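Local coordinates for protein type I modular polyketide synthase (PDB 6IYT) that is the acyltransferase domain of a salinomycin polyketide synthase module, probably transferring an ethylmalonyl extender unit from coenzyme A to the acyl carrier protein, at residues 195-207 / 435-449. Residues are numbered along the deposited sequence; the frame is centred on the assembly and turned at random.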
loop_
_atom_site.group_PDB
_atom_site.type_symbol
_atom_site.label_atom_id
_atom_site.label_comp_id
_atom_site.label_asym_id
_atom_site.label_seq_id
_atom_site.Cartn_x
_atom_site.Cartn_y
_atom_site.Cartn_z
ATOM N N LEU A 195 -0.015 -5.846 -5.986
ATOM C CA LEU A 195 0.847 -5.888 -4.810
ATOM C C LEU A 195 0.229 -6.700 -3.684
ATOM O O LEU A 195 0.930 -7.406 -2.969
ATOM C CB LEU A 195 1.214 -4.489 -4.325
ATOM C CG LEU A 195 2.159 -3.657 -5.157
ATOM C CD1 LEU A 195 2.276 -2.268 -4.553
ATOM C CD2 LEU A 195 3.537 -4.273 -5.278
ATOM N N ALA A 196 -1.092 -6.763 -3.633
ATOM C CA ALA A 196 -1.739 -7.599 -2.598
ATOM C C ALA A 196 -1.425 -9.110 -2.832
ATOM O O ALA A 196 -1.224 -9.878 -1.873
ATOM C CB ALA A 196 -3.212 -7.358 -2.582
ATOM N N ALA A 197 -1.202 -9.495 -4.090
ATOM C CA ALA A 197 -0.855 -10.862 -4.399
ATOM C C ALA A 197 0.557 -11.243 -3.952
ATOM O O ALA A 197 0.822 -12.399 -3.703
ATOM C CB ALA A 197 -1.025 -11.138 -5.885
ATOM N N VAL A 198 1.464 -10.268 -3.863
ATOM C CA VAL A 198 2.805 -10.519 -3.372
ATOM C C VAL A 198 2.732 -10.913 -1.890
ATOM O O VAL A 198 3.334 -11.874 -1.467
ATOM C CB VAL A 198 3.709 -9.276 -3.554
ATOM C CG1 VAL A 198 5.027 -9.435 -2.829
ATOM C CG2 VAL A 198 3.922 -8.999 -5.035
ATOM N N TRP A 199 1.971 -10.161 -1.113
ATOM C CA TRP A 199 1.748 -10.527 0.312
ATOM C C TRP A 199 1.048 -11.884 0.418
ATOM O O TRP A 199 1.375 -12.691 1.281
ATOM C CB TRP A 199 0.921 -9.439 1.030
ATOM C CG TRP A 199 1.710 -8.162 1.299
ATOM C CD1 TRP A 199 1.586 -6.974 0.650
ATOM C CD2 TRP A 199 2.661 -7.934 2.352
ATOM N NE1 TRP A 199 2.456 -6.072 1.154
ATOM C CE2 TRP A 199 3.112 -6.618 2.218
ATOM C CE3 TRP A 199 3.219 -8.739 3.340
ATOM C CZ2 TRP A 199 4.066 -6.053 3.086
ATOM C CZ3 TRP A 199 4.155 -8.165 4.227
ATOM C CH2 TRP A 199 4.569 -6.852 4.074
ATOM N N GLN A 200 0.036 -12.086 -0.388
ATOM C CA GLN A 200 -0.701 -13.325 -0.383
ATOM C C GLN A 200 0.212 -14.548 -0.560
ATOM O O GLN A 200 0.006 -15.580 0.082
ATOM C CB GLN A 200 -1.726 -13.283 -1.498
ATOM C CG GLN A 200 -2.562 -14.533 -1.632
ATOM C CD GLN A 200 -3.609 -14.384 -2.729
ATOM O OE1 GLN A 200 -3.503 -13.504 -3.598
ATOM N NE2 GLN A 200 -4.643 -15.195 -2.664
ATOM N N SER A 201 1.297 -14.386 -1.317
ATOM C CA SER A 201 2.196 -15.493 -1.630
ATOM C C SER A 201 3.032 -15.964 -0.424
ATOM O O SER A 201 3.528 -17.125 -0.407
ATOM C CB SER A 201 3.134 -15.122 -2.813
ATOM O OG SER A 201 4.264 -14.392 -2.356
ATOM N N VAL A 202 3.104 -15.138 0.615
ATOM C CA VAL A 202 3.740 -15.550 1.883
ATOM C C VAL A 202 2.730 -15.662 2.997
ATOM O O VAL A 202 3.072 -15.627 4.194
ATOM C CB VAL A 202 4.895 -14.622 2.269
ATOM C CG1 VAL A 202 6.035 -14.792 1.288
ATOM C CG2 VAL A 202 4.440 -13.169 2.333
ATOM N N GLY A 203 1.467 -15.778 2.598
ATOM C CA GLY A 203 0.367 -16.081 3.528
ATOM C C GLY A 203 -0.130 -14.890 4.323
ATOM O O GLY A 203 -0.756 -15.056 5.379
ATOM N N VAL A 204 0.164 -13.688 3.857
ATOM C CA VAL A 204 -0.336 -12.479 4.536
ATOM C C VAL A 204 -1.517 -11.964 3.759
ATOM O O VAL A 204 -1.381 -11.583 2.561
ATOM C CB VAL A 204 0.756 -11.394 4.666
ATOM C CG1 VAL A 204 0.195 -10.102 5.267
ATOM C CG2 VAL A 204 1.895 -11.898 5.523
ATOM N N VAL A 205 -2.698 -12.152 4.350
ATOM C CA VAL A 205 -3.956 -11.880 3.662
ATOM C C VAL A 205 -4.868 -11.015 4.511
ATOM O O VAL A 205 -4.806 -11.047 5.750
ATOM C CB VAL A 205 -4.709 -13.196 3.273
ATOM C CG1 VAL A 205 -3.930 -13.987 2.231
ATOM C CG2 VAL A 205 -5.002 -14.054 4.485
ATOM N N PRO A 206 -5.756 -10.258 3.865
ATOM C CA PRO A 206 -6.648 -9.362 4.631
ATOM C C PRO A 206 -7.801 -10.101 5.287
ATOM O O PRO A 206 -8.311 -11.076 4.716
ATOM C CB PRO A 206 -7.197 -8.425 3.557
ATOM C CG PRO A 206 -7.117 -9.204 2.315
ATOM C CD PRO A 206 -5.826 -9.983 2.436
ATOM N N ASP A 207 -8.079 -9.741 6.539
ATOM C CA ASP A 207 -9.335 -10.091 7.209
ATOM C C ASP A 207 -10.402 -9.045 6.907
ATOM O O ASP A 207 -11.622 -9.271 7.139
ATOM C CB ASP A 207 -9.123 -10.183 8.739
ATOM C CG ASP A 207 -8.089 -11.250 9.130
ATOM O OD1 ASP A 207 -8.230 -12.392 8.651
ATOM O OD2 ASP A 207 -7.113 -10.932 9.872
ATOM N N PHE A 435 8.639 -7.474 4.061
ATOM C CA PHE A 435 8.329 -8.741 4.707
ATOM C C PHE A 435 9.037 -8.810 6.102
ATOM O O PHE A 435 8.453 -9.259 7.075
ATOM C CB PHE A 435 8.812 -9.924 3.881
ATOM C CG PHE A 435 8.008 -10.240 2.647
ATOM C CD1 PHE A 435 6.836 -9.564 2.312
ATOM C CD2 PHE A 435 8.424 -11.296 1.828
ATOM C CE1 PHE A 435 6.095 -9.959 1.201
ATOM C CE2 PHE A 435 7.736 -11.635 0.690
ATOM C CZ PHE A 435 6.564 -10.964 0.368
ATOM N N ALA A 436 10.323 -8.468 6.126
ATOM C CA ALA A 436 11.115 -8.515 7.375
ATOM C C ALA A 436 10.600 -7.535 8.420
ATOM O O ALA A 436 10.543 -7.856 9.608
ATOM C CB ALA A 436 12.578 -8.254 7.076
ATOM N N GLU A 437 10.229 -6.338 7.975
ATOM C CA GLU A 437 9.652 -5.349 8.858
ATOM C C GLU A 437 8.345 -5.838 9.508
ATOM O O GLU A 437 8.108 -5.590 10.694
ATOM C CB GLU A 437 9.445 -4.033 8.108
ATOM C CG GLU A 437 10.760 -3.290 7.870
ATOM C CD GLU A 437 10.628 -2.109 6.909
ATOM O OE1 GLU A 437 9.573 -1.971 6.234
ATOM O OE2 GLU A 437 11.579 -1.316 6.855
ATOM N N ALA A 438 7.528 -6.553 8.750
ATOM C CA ALA A 438 6.300 -7.163 9.299
ATOM C C ALA A 438 6.626 -8.339 10.239
ATOM O O ALA A 438 6.124 -8.416 11.357
ATOM C CB ALA A 438 5.406 -7.626 8.177
ATOM N N TRP A 439 7.448 -9.258 9.757
ATOM C CA TRP A 439 7.716 -10.509 10.484
ATOM C C TRP A 439 8.457 -10.231 11.795
ATOM O O TRP A 439 8.157 -10.851 12.825
ATOM C CB TRP A 439 8.535 -11.462 9.619
ATOM C CG TRP A 439 8.952 -12.775 10.322
ATOM C CD1 TRP A 439 8.138 -13.855 10.635
ATOM C CD2 TRP A 439 10.226 -13.064 10.879
ATOM N NE1 TRP A 439 8.885 -14.850 11.230
ATOM C CE2 TRP A 439 10.162 -14.368 11.432
ATOM C CE3 TRP A 439 11.438 -12.383 10.918
ATOM C CZ2 TRP A 439 11.261 -14.969 12.024
ATOM C CZ3 TRP A 439 12.530 -12.996 11.511
ATOM C CH2 TRP A 439 12.437 -14.286 12.025
ATOM N N THR A 440 9.393 -9.286 11.777
ATOM C CA THR A 440 10.153 -9.013 12.990
ATOM C C THR A 440 9.265 -8.398 14.041
ATOM O O THR A 440 9.601 -8.445 15.231
ATOM C CB THR A 440 11.374 -8.104 12.774
ATOM O OG1 THR A 440 10.948 -6.865 12.207
ATOM C CG2 THR A 440 12.423 -8.786 11.886
ATOM N N ARG A 441 8.114 -7.861 13.625
ATOM C CA ARG A 441 7.115 -7.327 14.575
ATOM C C ARG A 441 6.004 -8.322 14.889
ATOM O O ARG A 441 5.051 -7.983 15.600
ATOM C CB ARG A 441 6.488 -6.033 14.047
ATOM C CG ARG A 441 7.455 -4.874 13.903
ATOM C CD ARG A 441 7.512 -3.991 15.136
ATOM N NE ARG A 441 6.194 -3.690 15.704
ATOM C CZ ARG A 441 5.441 -2.643 15.370
ATOM N NH1 ARG A 441 5.794 -1.839 14.378
ATOM N NH2 ARG A 441 4.265 -2.498 15.936
ATOM N N GLY A 442 6.087 -9.531 14.331
ATOM C CA GLY A 442 5.241 -10.641 14.806
ATOM C C GLY A 442 4.238 -11.160 13.789
ATOM O O GLY A 442 3.428 -12.035 14.095
ATOM N N VAL A 443 4.287 -10.633 12.573
ATOM C CA VAL A 443 3.385 -11.050 11.550
ATOM C C VAL A 443 3.806 -12.447 11.109
ATOM O O VAL A 443 4.977 -12.669 10.760
ATOM C CB VAL A 443 3.396 -10.093 10.336
ATOM C CG1 VAL A 443 2.638 -10.702 9.166
ATOM C CG2 VAL A 443 2.790 -8.750 10.705
ATOM N N ALA A 444 2.859 -13.373 11.122
ATOM C CA ALA A 444 3.093 -14.708 10.582
ATOM C C ALA A 444 3.381 -14.587 9.093
ATOM O O ALA A 444 2.554 -14.127 8.350
ATOM C CB ALA A 444 1.878 -15.589 10.811
ATOM N N LEU A 445 4.507 -15.131 8.656
ATOM C CA LEU A 445 4.919 -14.982 7.263
ATOM C C LEU A 445 5.698 -16.217 6.788
ATOM O O LEU A 445 6.611 -16.680 7.466
ATOM C CB LEU A 445 5.797 -13.723 7.123
ATOM C CG LEU A 445 5.932 -13.157 5.713
ATOM C CD1 LEU A 445 6.003 -11.614 5.755
ATOM C CD2 LEU A 445 7.167 -13.734 5.026
ATOM N N ASP A 446 5.333 -16.746 5.626
ATOM C CA ASP A 446 5.869 -18.029 5.192
ATOM C C ASP A 446 7.110 -17.830 4.368
ATOM O O ASP A 446 7.050 -17.721 3.130
ATOM C CB ASP A 446 4.823 -18.807 4.412
ATOM C CG ASP A 446 5.354 -20.091 3.874
ATOM O OD1 ASP A 446 6.436 -20.520 4.335
ATOM O OD2 ASP A 446 4.790 -20.576 2.877
ATOM N N TRP A 447 8.214 -17.620 5.065
ATOM C CA TRP A 447 9.486 -17.343 4.449
ATOM C C TRP A 447 9.952 -18.451 3.517
ATOM O O TRP A 447 10.708 -18.205 2.598
ATOM C CB TRP A 447 10.513 -17.125 5.513
ATOM C CG TRP A 447 10.384 -15.802 6.193
ATOM C CD1 TRP A 447 9.854 -15.570 7.404
ATOM C CD2 TRP A 447 10.866 -14.552 5.714
ATOM N NE1 TRP A 447 9.945 -14.251 7.714
ATOM C CE2 TRP A 447 10.570 -13.596 6.691
ATOM C CE3 TRP A 447 11.551 -14.154 4.574
ATOM C CZ2 TRP A 447 10.833 -12.246 6.516
ATOM C CZ3 TRP A 447 11.850 -12.816 4.418
ATOM C CH2 TRP A 447 11.555 -11.887 5.426
ATOM N N THR A 448 9.519 -19.676 3.768
ATOM C CA THR A 448 9.870 -20.788 2.873
ATOM C C THR A 448 9.428 -20.512 1.423
ATOM O O THR A 448 10.117 -20.892 0.471
ATOM C CB THR A 448 9.242 -22.091 3.361
ATOM O OG1 THR A 448 9.844 -22.456 4.618
ATOM C CG2 THR A 448 9.436 -23.192 2.345
ATOM N N ALA A 449 8.321 -19.808 1.261
ATOM C CA ALA A 449 7.796 -19.507 -0.070
ATOM C C ALA A 449 8.718 -18.569 -0.874
ATOM O O ALA A 449 8.718 -18.584 -2.104
ATOM C CB ALA A 449 6.391 -18.921 0.038
#
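The backbones of 195-207 and 435-449 come closest at Val202 and Asp446, where Asp446 N donates to Val202 O (2.9 Å) in a nearly straight bond from a position tilted out of the carbonyl plane; the short helical segments 195-200 and 435-439 stay apart, their axes 13.1 Å from each other at closest approach and inclined at 54°. Long side chains bridge that gap. Phe435 reaches across with its CD1 at 3.6 Å from Trp199 CZ3, and the two rings meet obliquely, their planes at 58°, as the side chains run antiparallel past one another. Val202 CG2 makes a CH-pi contact over one face of the Phe435 ring, 3.9 Å from its centroid. The chi1 rotamer of Val202 that sets CG2 over this face also brings CG1 to the ring at Phe435 CE2. Both helices end in Schellman motifs: at Gly203 and Gly442, each with positive phi, the chain leaves its helix and turns into the loop that carries the remaining contacts. The contact joins the C-terminal ends of helices 181-200 and 428-439 in the acyltransferase fold, beside the parallel sheet, with Trp199 resting on Gln418 and Ala438 on Leu416 of edge strand 416-418. Trp199 NE1 is hydrogen-bonded to Thr420 OG1, which ties down the indole while its CZ3 lies near Ala438 CB and Leu445 CD1. Leu445 divides its branches: CD2 packs on Val202 CB at 3.7 Å, and CD1 approaches Val204 CG2. That same Val204 methyl meets Val443 CG1 at 3.9 Å, the two valine side chains lying roughly perpendicular. Beyond Asp446, Ala449 CB lies 3.4 Å from Ser201 O, and Ser201 OG turns back to hydrogen-bond Val198 O.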